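PDB 6U4B: WbbM protein from Klebsiella pneumoniae, which is a trimeric bifunctional glycosyltransferase that acts as an O-antigen polymerase, combining a DUF4422 region with a magnesium-binding family 8 glycosyltransferase region. Local coordinates for residues A[105-110]-A[215-220]; A[154-159]-A[279-284]. All coordinates share one frame; numbering follows the deposited sequence.

Contact 1. Residues A[105-110]-A[215-220]; sequences RHLNFS and MFVMRK
Met215 and Leu107 meet because their first torsions turn the two chains past one another: CG of Met215 stands opposite its own backbone N (chi1 -167°), while CG of Leu107 lies beside its N (chi1 -63°). The two side chains run alongside in opposite directions, with Leu107 CG 3.9 Å from Met215 CG. A bend at the last torsion of Met215 (chi3 58°) then brings its methyl back over the leucine, CE lying 3.8 Å from Leu107 CD2. The sulfur takes a different neighbour, SD resting 3.3 Å from Arg105 O. Val217 extends the apolar patch by a single methyl. Its CG2 sits 4.1 Å from Leu107 CD1 and also reaches the Phe109 ring at the rim, in the plane of the ring, 4.0 Å from CE2. Apolar side-chain packing carries most of the contact, while polar bonding shapes the loop itself. Asn108 OD1 accepts from Ser110 N at 2.9 Å in an Asx turn, and from Ser110 OG, which approaches on a lone pair in the carbonyl plane; its ND2 bonds to Gln281 and Lys112. His106, turned away from the strand, hydrogen-bonds through ND1 to the hydroxyl of Tyr132. The loop that follows strand 97-102 thus covers the start of strand 216-219, which lies between strands 97-102 and 152-159 in the mixed sheet of the DUF4422 region. Leu107 and Phe109 also rest on Leu280 of strand 277-285, while Phe216 points the other way, toward Phe262 of helix 253-272.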
# COMPACT_ATOMS: atom_id res chain seq x y z
N ARG A 105 11.40 0.61 -49.38
CA ARG A 105 12.02 1.21 -50.56
C ARG A 105 13.52 0.95 -50.48
O ARG A 105 14.16 1.32 -49.49
CB ARG A 105 11.73 2.71 -50.65
CG ARG A 105 10.28 3.04 -50.94
CD ARG A 105 9.98 4.49 -50.60
NE ARG A 105 8.66 4.91 -51.08
CZ ARG A 105 7.54 4.82 -50.38
NH1 ARG A 105 7.55 4.31 -49.16
NH2 ARG A 105 6.39 5.24 -50.91
N HIS A 106 14.07 0.31 -51.51
CA HIS A 106 15.46 -0.12 -51.51
C HIS A 106 16.12 0.32 -52.81
O HIS A 106 15.50 0.94 -53.68
CB HIS A 106 15.55 -1.64 -51.32
CG HIS A 106 14.87 -2.14 -50.09
ND1 HIS A 106 13.90 -3.12 -50.12
CD2 HIS A 106 15.01 -1.79 -48.79
CE1 HIS A 106 13.47 -3.35 -48.90
NE2 HIS A 106 14.13 -2.56 -48.07
N LEU A 107 17.40 -0.02 -52.94
CA LEU A 107 18.17 0.27 -54.14
C LEU A 107 18.40 -1.01 -54.93
O LEU A 107 18.60 -2.08 -54.35
CB LEU A 107 19.51 0.92 -53.80
CG LEU A 107 19.48 2.28 -53.11
CD1 LEU A 107 20.86 2.59 -52.54
CD2 LEU A 107 19.04 3.36 -54.07
N ASN A 108 18.38 -0.89 -56.25
CA ASN A 108 18.67 -2.01 -57.15
C ASN A 108 20.17 -2.04 -57.39
O ASN A 108 20.72 -1.17 -58.07
CB ASN A 108 17.89 -1.85 -58.45
CG ASN A 108 18.22 -2.93 -59.47
OD1 ASN A 108 18.91 -3.90 -59.17
ND2 ASN A 108 17.72 -2.75 -60.69
N PHE A 109 20.83 -3.06 -56.83
CA PHE A 109 22.27 -3.22 -56.98
C PHE A 109 22.65 -4.15 -58.12
O PHE A 109 23.85 -4.38 -58.35
CB PHE A 109 22.88 -3.75 -55.67
CG PHE A 109 22.61 -2.88 -54.48
CD1 PHE A 109 21.54 -3.14 -53.64
CD2 PHE A 109 23.44 -1.80 -54.20
CE1 PHE A 109 21.30 -2.34 -52.54
CE2 PHE A 109 23.20 -1.00 -53.10
CZ PHE A 109 22.13 -1.26 -52.27
N SER A 110 21.68 -4.70 -58.85
CA SER A 110 21.97 -5.70 -59.87
C SER A 110 22.46 -5.05 -61.16
O SER A 110 22.32 -3.84 -61.37
CB SER A 110 20.74 -6.56 -60.15
OG SER A 110 19.83 -5.88 -61.00
N MET A 215 18.54 7.92 -49.06
CA MET A 215 18.91 6.55 -49.35
C MET A 215 20.20 6.56 -50.17
O MET A 215 20.22 7.08 -51.29
CB MET A 215 17.79 5.84 -50.10
CG MET A 215 17.91 4.33 -50.19
SD MET A 215 16.32 3.58 -50.60
CE MET A 215 15.94 4.39 -52.15
N PHE A 216 21.27 6.01 -49.60
CA PHE A 216 22.56 6.03 -50.28
C PHE A 216 23.45 4.94 -49.71
O PHE A 216 23.17 4.36 -48.66
CB PHE A 216 23.25 7.40 -50.13
CG PHE A 216 23.47 7.83 -48.70
CD1 PHE A 216 22.61 8.73 -48.10
CD2 PHE A 216 24.53 7.33 -47.97
CE1 PHE A 216 22.81 9.13 -46.78
CE2 PHE A 216 24.74 7.73 -46.66
CZ PHE A 216 23.87 8.63 -46.06
N VAL A 217 24.53 4.66 -50.44
CA VAL A 217 25.66 3.88 -49.96
C VAL A 217 26.92 4.66 -50.31
O VAL A 217 27.11 5.03 -51.48
CB VAL A 217 25.72 2.47 -50.57
CG1 VAL A 217 26.79 1.63 -49.88
CG2 VAL A 217 24.36 1.78 -50.49
N MET A 218 27.76 4.94 -49.32
CA MET A 218 28.98 5.69 -49.58
C MET A 218 30.14 5.10 -48.81
O MET A 218 29.97 4.31 -47.88
CB MET A 218 28.81 7.18 -49.25
CG MET A 218 28.51 7.47 -47.80
SD MET A 218 28.41 9.24 -47.50
CE MET A 218 27.02 9.69 -48.52
N ARG A 219 31.34 5.50 -49.22
CA ARG A 219 32.57 4.99 -48.63
C ARG A 219 32.69 5.43 -47.17
O ARG A 219 32.20 6.49 -46.77
CB ARG A 219 33.78 5.47 -49.43
CG ARG A 219 35.09 4.79 -49.06
CD ARG A 219 35.61 3.93 -50.20
NE ARG A 219 36.19 4.74 -51.27
CZ ARG A 219 36.76 4.25 -52.36
NH1 ARG A 219 37.26 5.06 -53.28
NH2 ARG A 219 36.84 2.93 -52.53
N LYS A 220 33.37 4.59 -46.39
CA LYS A 220 33.51 4.81 -44.95
C LYS A 220 34.05 6.21 -44.63
O LYS A 220 33.53 6.90 -43.75
CB LYS A 220 34.41 3.74 -44.35
CG LYS A 220 34.86 3.97 -42.92
CD LYS A 220 35.89 2.92 -42.53
CE LYS A 220 36.61 3.27 -41.24
NZ LYS A 220 37.76 2.36 -40.99

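Contact 2. Residues A[154-159]-A[279-284]; sequences LPKKWS and ELQRTF
Leu154 O receives the backbone N-H of Leu280 at 2.9 Å, in a parallel pairing that brings Leu154 and Glu279 side by side. Pro155 and Leu280 stay close, Pro155 CA lying 3.3 Å from Leu280 O; past them the backbones separate, and Arg282 reaches across: its NH1 donates to Lys156 O at 2.9 Å, with the oxygen in the guanidinium plane but the bond somewhat bent (142° at the hydrogen). The bend in the arginine chain (chi3 -79°) folds it across Pro155 at about a right angle, Arg282 CG lying 3.4 Å from Pro155 CB. That same proline carbon meets the edge of the guanidinium, so one ring carbon packs against both the shaft and the end of the arginine. The Glu279 side chain crosses that of Lys156 at about a right angle, OE2 lying 3.7 Å from Lys156 CA. Their charged ends part company: Glu279 OE1 is held by the hydroxyl of Tyr211, and Lys156 NZ forms a salt bridge with Glu117, which also accepts from Gln281 NE2. Farther out, Leu154 packs on Phe262 and Ile266 of helix 253-272, while Arg282 and Phe284 carry strand 277-285 onward beside strand 122-125, its parallel neighbour in the mixed sheet.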
# COMPACT_ATOMS: atom_id res chain seq x y z
N LEU A 154 23.58 5.90 -55.06
CA LEU A 154 22.34 6.54 -54.65
C LEU A 154 21.32 6.50 -55.79
O LEU A 154 21.67 6.08 -56.90
CB LEU A 154 22.61 7.98 -54.18
CG LEU A 154 23.05 9.12 -55.11
CD1 LEU A 154 23.13 10.41 -54.30
CD2 LEU A 154 24.38 8.83 -55.75
N PRO A 155 20.05 6.86 -55.56
CA PRO A 155 19.06 6.80 -56.65
C PRO A 155 19.28 7.84 -57.73
O PRO A 155 20.18 8.69 -57.62
CB PRO A 155 17.73 7.03 -55.92
CG PRO A 155 18.09 7.75 -54.68
CD PRO A 155 19.40 7.16 -54.27
N LYS A 156 18.45 7.78 -58.77
CA LYS A 156 18.51 8.77 -59.83
C LYS A 156 18.04 10.13 -59.33
O LYS A 156 17.21 10.22 -58.42
CB LYS A 156 17.65 8.33 -61.02
CG LYS A 156 18.04 6.99 -61.63
CD LYS A 156 17.47 6.84 -63.04
CE LYS A 156 16.46 5.72 -63.12
NZ LYS A 156 16.65 4.91 -64.35
N LYS A 157 18.59 11.18 -59.92
CA LYS A 157 18.10 12.52 -59.64
C LYS A 157 16.63 12.64 -60.05
O LYS A 157 16.15 11.94 -60.95
CB LYS A 157 18.92 13.58 -60.38
CG LYS A 157 20.27 13.89 -59.75
CD LYS A 157 20.97 15.01 -60.52
CE LYS A 157 22.32 15.35 -59.92
NZ LYS A 157 23.03 16.38 -60.73
N TRP A 158 15.92 13.54 -59.37
CA TRP A 158 14.54 13.85 -59.69
C TRP A 158 14.44 15.30 -60.11
O TRP A 158 15.07 16.18 -59.51
CB TRP A 158 13.63 13.57 -58.48
CG TRP A 158 12.17 13.75 -58.76
CD1 TRP A 158 11.37 12.93 -59.52
CD2 TRP A 158 11.32 14.80 -58.28
NE1 TRP A 158 10.09 13.42 -59.54
CE2 TRP A 158 10.03 14.56 -58.79
CE3 TRP A 158 11.53 15.92 -57.47
CZ2 TRP A 158 8.96 15.41 -58.52
CZ3 TRP A 158 10.47 16.76 -57.20
CH2 TRP A 158 9.19 16.49 -57.72
N SER A 159 13.66 15.56 -61.16
CA SER A 159 13.55 16.89 -61.74
C SER A 159 12.42 17.67 -61.08
O SER A 159 11.28 17.19 -61.01
CB SER A 159 13.32 16.80 -63.25
OG SER A 159 13.02 18.07 -63.79
N GLU A 279 24.38 5.83 -60.07
CA GLU A 279 22.95 5.99 -59.82
C GLU A 279 22.24 4.66 -60.05
O GLU A 279 22.43 4.02 -61.09
CB GLU A 279 22.37 7.08 -60.71
CG GLU A 279 22.83 8.48 -60.34
CD GLU A 279 22.29 9.54 -61.29
OE1 GLU A 279 22.74 10.70 -61.19
OE2 GLU A 279 21.43 9.22 -62.13
N LEU A 280 21.42 4.26 -59.09
CA LEU A 280 20.71 2.99 -59.13
C LEU A 280 19.21 3.25 -59.19
O LEU A 280 18.72 4.32 -58.81
CB LEU A 280 21.05 2.13 -57.91
CG LEU A 280 22.53 1.89 -57.63
CD1 LEU A 280 22.71 1.27 -56.25
CD2 LEU A 280 23.16 1.01 -58.70
N GLN A 281 18.47 2.24 -59.65
CA GLN A 281 17.02 2.32 -59.65
C GLN A 281 16.48 2.20 -58.22
O GLN A 281 17.11 1.60 -57.35
CB GLN A 281 16.41 1.23 -60.53
CG GLN A 281 16.76 1.32 -62.01
CD GLN A 281 16.00 0.31 -62.85
OE1 GLN A 281 16.33 -0.88 -62.85
NE2 GLN A 281 14.97 0.77 -63.55
N ARG A 282 15.30 2.77 -58.00
CA ARG A 282 14.58 2.66 -56.74
C ARG A 282 13.52 1.58 -56.83
O ARG A 282 12.90 1.39 -57.88
CB ARG A 282 13.92 3.98 -56.35
CG ARG A 282 14.86 5.16 -56.22
CD ARG A 282 14.15 6.40 -55.70
NE ARG A 282 13.37 7.09 -56.73
CZ ARG A 282 13.86 8.03 -57.53
NH1 ARG A 282 15.13 8.41 -57.42
NH2 ARG A 282 13.08 8.61 -58.44
N THR A 283 13.30 0.87 -55.73
CA THR A 283 12.25 -0.13 -55.65
C THR A 283 11.17 0.31 -54.66
O THR A 283 11.40 1.15 -53.79
CB THR A 283 12.80 -1.50 -55.23
OG1 THR A 283 13.04 -1.52 -53.81
CG2 THR A 283 14.10 -1.81 -55.96
N PHE A 284 9.99 -0.28 -54.82
CA PHE A 284 8.90 -0.09 -53.87
C PHE A 284 8.17 -1.40 -53.68
O PHE A 284 7.89 -2.12 -54.65
CB PHE A 284 7.91 0.99 -54.32
CG PHE A 284 6.72 1.12 -53.40
CD1 PHE A 284 5.46 0.70 -53.81
CD2 PHE A 284 6.86 1.64 -52.13
CE1 PHE A 284 4.37 0.81 -52.97
CE2 PHE A 284 5.77 1.76 -51.28
CZ PHE A 284 4.52 1.34 -51.71

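In the fold
From the N terminus, strand 97-102 leads into 105-110, and contact 1 closes the long excursion that returns at 215-220. Contact 2 opens within that excursion, at 154-159, but closes beyond it at 279-284, after helices 220-240 and 253-272, so the two loops cross. Their centres lie 10 Å apart. Residues 105-110 also pair directly with 279-284: Asn108 N is 3.0 Å from Gln281 O, and His106 O is 3.0 Å from Thr283 N, both probable hydrogen bonds. Elsewhere, Met215 O packs against Pro155 CD where strands 216-219 and 152-159 run as neighbours. Together the contacts join the 105-110 loop to strands 152-159, 216-219 and 277-285 of one mixed sheet.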